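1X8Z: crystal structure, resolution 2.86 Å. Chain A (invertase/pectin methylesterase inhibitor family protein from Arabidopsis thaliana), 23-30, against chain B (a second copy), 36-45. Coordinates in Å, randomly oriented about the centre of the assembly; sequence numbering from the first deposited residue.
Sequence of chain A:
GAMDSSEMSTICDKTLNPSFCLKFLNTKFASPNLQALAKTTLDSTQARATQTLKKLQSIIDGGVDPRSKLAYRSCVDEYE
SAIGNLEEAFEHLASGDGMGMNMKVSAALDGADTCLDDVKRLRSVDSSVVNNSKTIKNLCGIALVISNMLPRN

Chain A 23-30: KFLNTKFA
Chain B 36-45: ALAKTTLDST

Two helical segments from two copies of the inhibitor cross steeply and meet mainly through side chains, a small contact of rings and aliphatic carbons with methyl groups, hydroxyls and one carbonyl oxygen, in which two phenylalanines of chain A rest against one side of a chain B helix, with no hydrogen bond between them. A helix that begins earlier in chain A runs through A:Lys23 to A:Lys28, and A:Phe29 (phi/psi -129/71) is the first residue to leave helical values, followed by the extended A:Ala30 (-92/153). The chain B stretch, B:Ala36 to B:Thr45, lies within a helix that begins earlier and continues later. The axes approach to 11.4 Å with 107° between their N-to-C directions, and the stretches together bury 362 Å². The nearest CA pairs are A:Leu25 CA to B:Leu37 CA, 8.1 Å, and A:Lys28 CA to B:Thr40 CA, 7.9 Å.

A:Phe29 (chi1 m, -54°; chi2 -93°) points toward chain B and takes B:Leu37 (m, t) over one ring face: B:Leu37 CD2 lies 3.6 Å from the ring centroid, 26° off the normal, a CH-pi contact, and 3.2 Å from A:Phe29 CE2. The CA-to-CB bond of B:Leu37 runs sideways, but the end of the side chain comes nearer. The same methyl, B:Leu37 CD2, is 4.3 Å from A:Leu25 CG, whose side chain sits between rotamer wells (chi1 -99°, chi2 22°). B:Ala36 O lies at the edge of the A:Phe29 ring, 4.0 Å from A:Phe29 CZ. Separately, A:Phe29 CZ is 3.3 Å from B:Thr40 OG1.

A:Phe24 (chi1 t, 179°; chi2 66°) also points toward chain B and presents its ring edge to two hydroxyls: A:Phe24 CZ is 3.3 Å from B:Ser44 OG (chi1 m), and A:Phe24 CE2 is 3.8 Å from B:Thr41 OG1. A:Phe24 CZ also lies 4.1 Å from B:Thr40 CG2. A:Lys28 (m, m, t, t) contributes its aliphatic chain, with A:Lys28 CD 3.6 Å from B:Thr40 CG2 and A:Lys28 CE 3.8 Å from B:Ser44 OG.

Threonine hydroxyls of chain B bond back to their own helix: B:Thr40 OG1 donates to B:Ala36 O (3.1 Å) and B:Thr41 OG1 to B:Leu37 O (2.7 Å), both with chi1 m. B:Lys39 (t, m, t, t) does not reach the chain A stretch; B:Lys39 NZ forms a salt bridge with B:Asp43 OD2 at 2.8 Å.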

ATOM      1  N   LYS A  23      17.447   3.811   3.419  1.00 48.43           N
ATOM      2  CA  LYS A  23      16.487   4.722   4.029  1.00 49.23           C
ATOM      3  C   LYS A  23      15.238   4.815   3.152  1.00 49.72           C
ATOM      4  O   LYS A  23      14.107   4.881   3.647  1.00 48.56           O
ATOM      5  CB  LYS A  23      17.108   6.111   4.212  1.00 48.14           C
ATOM      6  CG  LYS A  23      16.205   7.099   4.948  1.00 48.02           C
ATOM      7  CD  LYS A  23      16.954   8.386   5.282  1.00 54.21           C
ATOM      8  CE  LYS A  23      16.103   9.307   6.139  1.00 58.02           C
ATOM      9  NZ  LYS A  23      14.796   9.574   5.479  1.00 62.43           N
ATOM     10  N   PHE A  24      15.452   4.805   1.841  1.00 47.14           N
ATOM     11  CA  PHE A  24      14.349   4.892   0.910  1.00 43.95           C
ATOM     12  C   PHE A  24      13.445   3.666   0.976  1.00 44.39           C
ATOM     13  O   PHE A  24      12.232   3.784   1.164  1.00 45.32           O
ATOM     14  CB  PHE A  24      14.865   5.058  -0.518  1.00 43.15           C
ATOM     15  CG  PHE A  24      13.770   5.134  -1.539  1.00 45.22           C
ATOM     16  CD1 PHE A  24      12.887   6.210  -1.545  1.00 42.74           C
ATOM     17  CD2 PHE A  24      13.582   4.103  -2.453  1.00 41.69           C
ATOM     18  CE1 PHE A  24      11.833   6.252  -2.440  1.00 46.25           C
ATOM     19  CE2 PHE A  24      12.531   4.134  -3.353  1.00 40.39           C
ATOM     20  CZ  PHE A  24      11.654   5.208  -3.349  1.00 41.88           C
ATOM     21  N   LEU A  25      14.033   2.489   0.811  1.00 40.42           N
ATOM     22  CA  LEU A  25      13.257   1.258   0.827  1.00 39.38           C
ATOM     23  C   LEU A  25      12.554   0.996   2.152  1.00 41.26           C
ATOM     24  O   LEU A  25      11.412   0.516   2.171  1.00 36.95           O
ATOM     25  CB  LEU A  25      14.150   0.079   0.442  1.00 36.98           C
ATOM     26  CG  LEU A  25      14.064  -0.404  -1.017  1.00 36.49           C
ATOM     27  CD1 LEU A  25      13.518   0.671  -1.944  1.00 36.56           C
ATOM     28  CD2 LEU A  25      15.446  -0.841  -1.458  1.00 35.59           C
ATOM     29  N   ASN A  26      13.231   1.318   3.250  1.00 44.97           N
ATOM     30  CA  ASN A  26      12.670   1.141   4.587  1.00 49.78           C
ATOM     31  C   ASN A  26      11.475   2.055   4.778  1.00 49.18           C
ATOM     32  O   ASN A  26      10.488   1.678   5.403  1.00 48.98           O
ATOM     33  CB  ASN A  26      13.720   1.456   5.648  1.00 59.78           C
ATOM     34  CG  ASN A  26      14.249   0.221   6.307  1.00 65.56           C
ATOM     35  OD1 ASN A  26      15.294   0.242   6.956  1.00 75.01           O
ATOM     36  ND2 ASN A  26      13.524  -0.875   6.154  1.00 71.54           N
ATOM     37  N   THR A  27      11.578   3.266   4.243  1.00 46.57           N
ATOM     38  CA  THR A  27      10.496   4.233   4.328  1.00 44.87           C
ATOM     39  C   THR A  27       9.330   3.757   3.478  1.00 44.72           C
ATOM     40  O   THR A  27       8.177   3.804   3.889  1.00 47.45           O
ATOM     41  CB  THR A  27      10.929   5.587   3.780  1.00 43.52           C
ATOM     42  OG1 THR A  27      11.971   6.123   4.601  1.00 47.68           O
ATOM     43  CG2 THR A  27       9.746   6.539   3.733  1.00 42.28           C
ATOM     44  N   LYS A  28       9.653   3.299   2.280  1.00 43.31           N
ATOM     45  CA  LYS A  28       8.660   2.832   1.335  1.00 42.12           C
ATOM     46  C   LYS A  28       7.962   1.522   1.674  1.00 43.97           C
ATOM     47  O   LYS A  28       6.779   1.365   1.401  1.00 47.79           O
ATOM     48  CB  LYS A  28       9.301   2.735  -0.048  1.00 38.32           C
ATOM     49  CG  LYS A  28       9.529   4.088  -0.686  1.00 36.72           C
ATOM     50  CD  LYS A  28       8.185   4.754  -0.927  1.00 35.05           C
ATOM     51  CE  LYS A  28       8.307   6.103  -1.612  1.00 38.96           C
ATOM     52  NZ  LYS A  28       6.952   6.673  -1.908  1.00 38.15           N
ATOM     53  N   PHE A  29       8.676   0.575   2.261  1.00 43.97           N
ATOM     54  CA  PHE A  29       8.061  -0.710   2.581  1.00 48.19           C
ATOM     55  C   PHE A  29       8.323  -1.045   4.029  1.00 49.12           C
ATOM     56  O   PHE A  29       9.099  -1.954   4.345  1.00 51.57           O
ATOM     57  CB  PHE A  29       8.641  -1.799   1.684  1.00 46.74           C
ATOM     58  CG  PHE A  29       8.538  -1.486   0.229  1.00 43.26           C
ATOM     59  CD1 PHE A  29       7.452  -1.933  -0.515  1.00 38.71           C
ATOM     60  CD2 PHE A  29       9.492  -0.687  -0.385  1.00 41.34           C
ATOM     61  CE1 PHE A  29       7.312  -1.590  -1.848  1.00 33.46           C
ATOM     62  CE2 PHE A  29       9.361  -0.334  -1.725  1.00 46.57           C
ATOM     63  CZ  PHE A  29       8.264  -0.787  -2.459  1.00 42.54           C
ATOM     64  N   ALA A  30       7.662  -0.303   4.907  1.00 48.09           N
ATOM     65  CA  ALA A  30       7.832  -0.489   6.335  1.00 44.17           C
ATOM     66  C   ALA A  30       6.833  -1.453   6.957  1.00 42.24           C
ATOM     67  O   ALA A  30       5.716  -1.638   6.464  1.00 38.89           O
ATOM     68  CB  ALA A  30       7.754   0.849   7.030  1.00 46.71           C
TER
ATOM     69  N   ALA B  36       7.277  -4.574  -7.898  1.00 32.64           N
ATOM     70  CA  ALA B  36       6.791  -3.567  -6.964  1.00 28.97           C
ATOM     71  C   ALA B  36       7.896  -2.639  -6.466  1.00 27.00           C
ATOM     72  O   ALA B  36       7.682  -1.436  -6.336  1.00 36.49           O
ATOM     73  CB  ALA B  36       6.130  -4.239  -5.792  1.00 20.70           C
ATOM     74  N   LEU B  37       9.071  -3.186  -6.179  1.00 26.23           N
ATOM     75  CA  LEU B  37      10.171  -2.356  -5.695  1.00 29.90           C
ATOM     76  C   LEU B  37      10.625  -1.414  -6.781  1.00 30.46           C
ATOM     77  O   LEU B  37      10.902  -0.241  -6.532  1.00 29.02           O
ATOM     78  CB  LEU B  37      11.346  -3.217  -5.257  1.00 30.83           C
ATOM     79  CG  LEU B  37      11.165  -3.928  -3.922  1.00 28.56           C
ATOM     80  CD1 LEU B  37      12.365  -4.844  -3.675  1.00 33.71           C
ATOM     81  CD2 LEU B  37      11.026  -2.897  -2.816  1.00 20.66           C
ATOM     82  N   ALA B  38      10.691  -1.942  -7.994  1.00 29.63           N
ATOM     83  CA  ALA B  38      11.108  -1.154  -9.133  1.00 33.40           C
ATOM     84  C   ALA B  38      10.057  -0.090  -9.452  1.00 36.37           C
ATOM     85  O   ALA B  38      10.391   1.073  -9.678  1.00 37.67           O
ATOM     86  CB  ALA B  38      11.323  -2.059 -10.333  1.00 30.46           C
ATOM     87  N   LYS B  39       8.790  -0.494  -9.456  1.00 36.28           N
ATOM     88  CA  LYS B  39       7.688   0.409  -9.761  1.00 33.63           C
ATOM     89  C   LYS B  39       7.653   1.586  -8.807  1.00 35.51           C
ATOM     90  O   LYS B  39       7.417   2.716  -9.224  1.00 35.81           O
ATOM     91  CB  LYS B  39       6.364  -0.350  -9.710  1.00 37.28           C
ATOM     92  CG  LYS B  39       5.168   0.406 -10.268  1.00 36.92           C
ATOM     93  CD  LYS B  39       4.579   1.405  -9.290  1.00 26.85           C
ATOM     94  CE  LYS B  39       3.313   1.978  -9.880  1.00 34.80           C
ATOM     95  NZ  LYS B  39       2.578   2.922  -8.998  1.00 38.40           N
ATOM     96  N   THR B  40       7.884   1.332  -7.525  1.00 35.03           N
ATOM     97  CA  THR B  40       7.895   2.424  -6.553  1.00 33.85           C
ATOM     98  C   THR B  40       9.074   3.354  -6.895  1.00 34.05           C
ATOM     99  O   THR B  40       8.896   4.559  -7.118  1.00 34.11           O
ATOM    100  CB  THR B  40       8.044   1.885  -5.098  1.00 33.13           C
ATOM    101  OG1 THR B  40       6.877   1.131  -4.748  1.00 33.09           O
ATOM    102  CG2 THR B  40       8.215   3.024  -4.105  1.00 28.77           C
ATOM    103  N   THR B  41      10.274   2.786  -6.970  1.00 29.09           N
ATOM    104  CA  THR B  41      11.458   3.574  -7.268  1.00 32.34           C
ATOM    105  C   THR B  41      11.292   4.473  -8.498  1.00 32.86           C
ATOM    106  O   THR B  41      11.670   5.644  -8.457  1.00 31.02           O
ATOM    107  CB  THR B  41      12.672   2.659  -7.423  1.00 35.19           C
ATOM    108  OG1 THR B  41      12.708   1.762  -6.309  1.00 41.89           O
ATOM    109  CG2 THR B  41      13.963   3.461  -7.424  1.00 26.63           C
ATOM    110  N   LEU B  42      10.726   3.948  -9.583  1.00 34.26           N
ATOM    111  CA  LEU B  42      10.508   4.778 -10.775  1.00 32.89           C
ATOM    112  C   LEU B  42       9.490   5.888 -10.501  1.00 29.82           C
ATOM    113  O   LEU B  42       9.638   6.998 -10.993  1.00 27.45           O
ATOM    114  CB  LEU B  42      10.027   3.944 -11.965  1.00 27.76           C
ATOM    115  CG  LEU B  42      11.078   3.028 -12.593  1.00 29.54           C
ATOM    116  CD1 LEU B  42      10.504   2.308 -13.808  1.00 31.77           C
ATOM    117  CD2 LEU B  42      12.261   3.854 -13.012  1.00 29.56           C
ATOM    118  N   ASP B  43       8.459   5.602  -9.715  1.00 22.34           N
ATOM    119  CA  ASP B  43       7.481   6.636  -9.420  1.00 21.06           C
ATOM    120  C   ASP B  43       8.218   7.796  -8.763  1.00 26.42           C
ATOM    121  O   ASP B  43       8.069   8.951  -9.175  1.00 28.01           O
ATOM    122  CB  ASP B  43       6.401   6.124  -8.469  1.00 18.15           C
ATOM    123  CG  ASP B  43       5.324   5.301  -9.173  1.00 33.78           C
ATOM    124  OD1 ASP B  43       5.496   4.901 -10.352  1.00 41.23           O
ATOM    125  OD2 ASP B  43       4.286   5.040  -8.530  1.00 39.92           O
ATOM    126  N   SER B  44       9.014   7.487  -7.744  1.00 27.55           N
ATOM    127  CA  SER B  44       9.759   8.522  -7.027  1.00 33.14           C
ATOM    128  C   SER B  44      10.661   9.338  -7.950  1.00 32.27           C
ATOM    129  O   SER B  44      10.701  10.562  -7.888  1.00 31.49           O
ATOM    130  CB  SER B  44      10.596   7.895  -5.899  1.00 34.77           C
ATOM    131  OG  SER B  44       9.797   7.565  -4.757  1.00 29.85           O
ATOM    132  N   THR B  45      11.382   8.650  -8.820  1.00 32.80           N
ATOM    133  CA  THR B  45      12.270   9.331  -9.736  1.00 31.72           C
ATOM    134  C   THR B  45      11.477  10.189 -10.718  1.00 27.96           C
ATOM    135  O   THR B  45      11.848  11.328 -10.980  1.00 32.16           O
ATOM    136  CB  THR B  45      13.138   8.318 -10.514  1.00 33.64           C
ATOM    137  OG1 THR B  45      13.631   7.331  -9.600  1.00 38.17           O
ATOM    138  CG2 THR B  45      14.330   9.026 -11.190  1.00 29.29           C
TER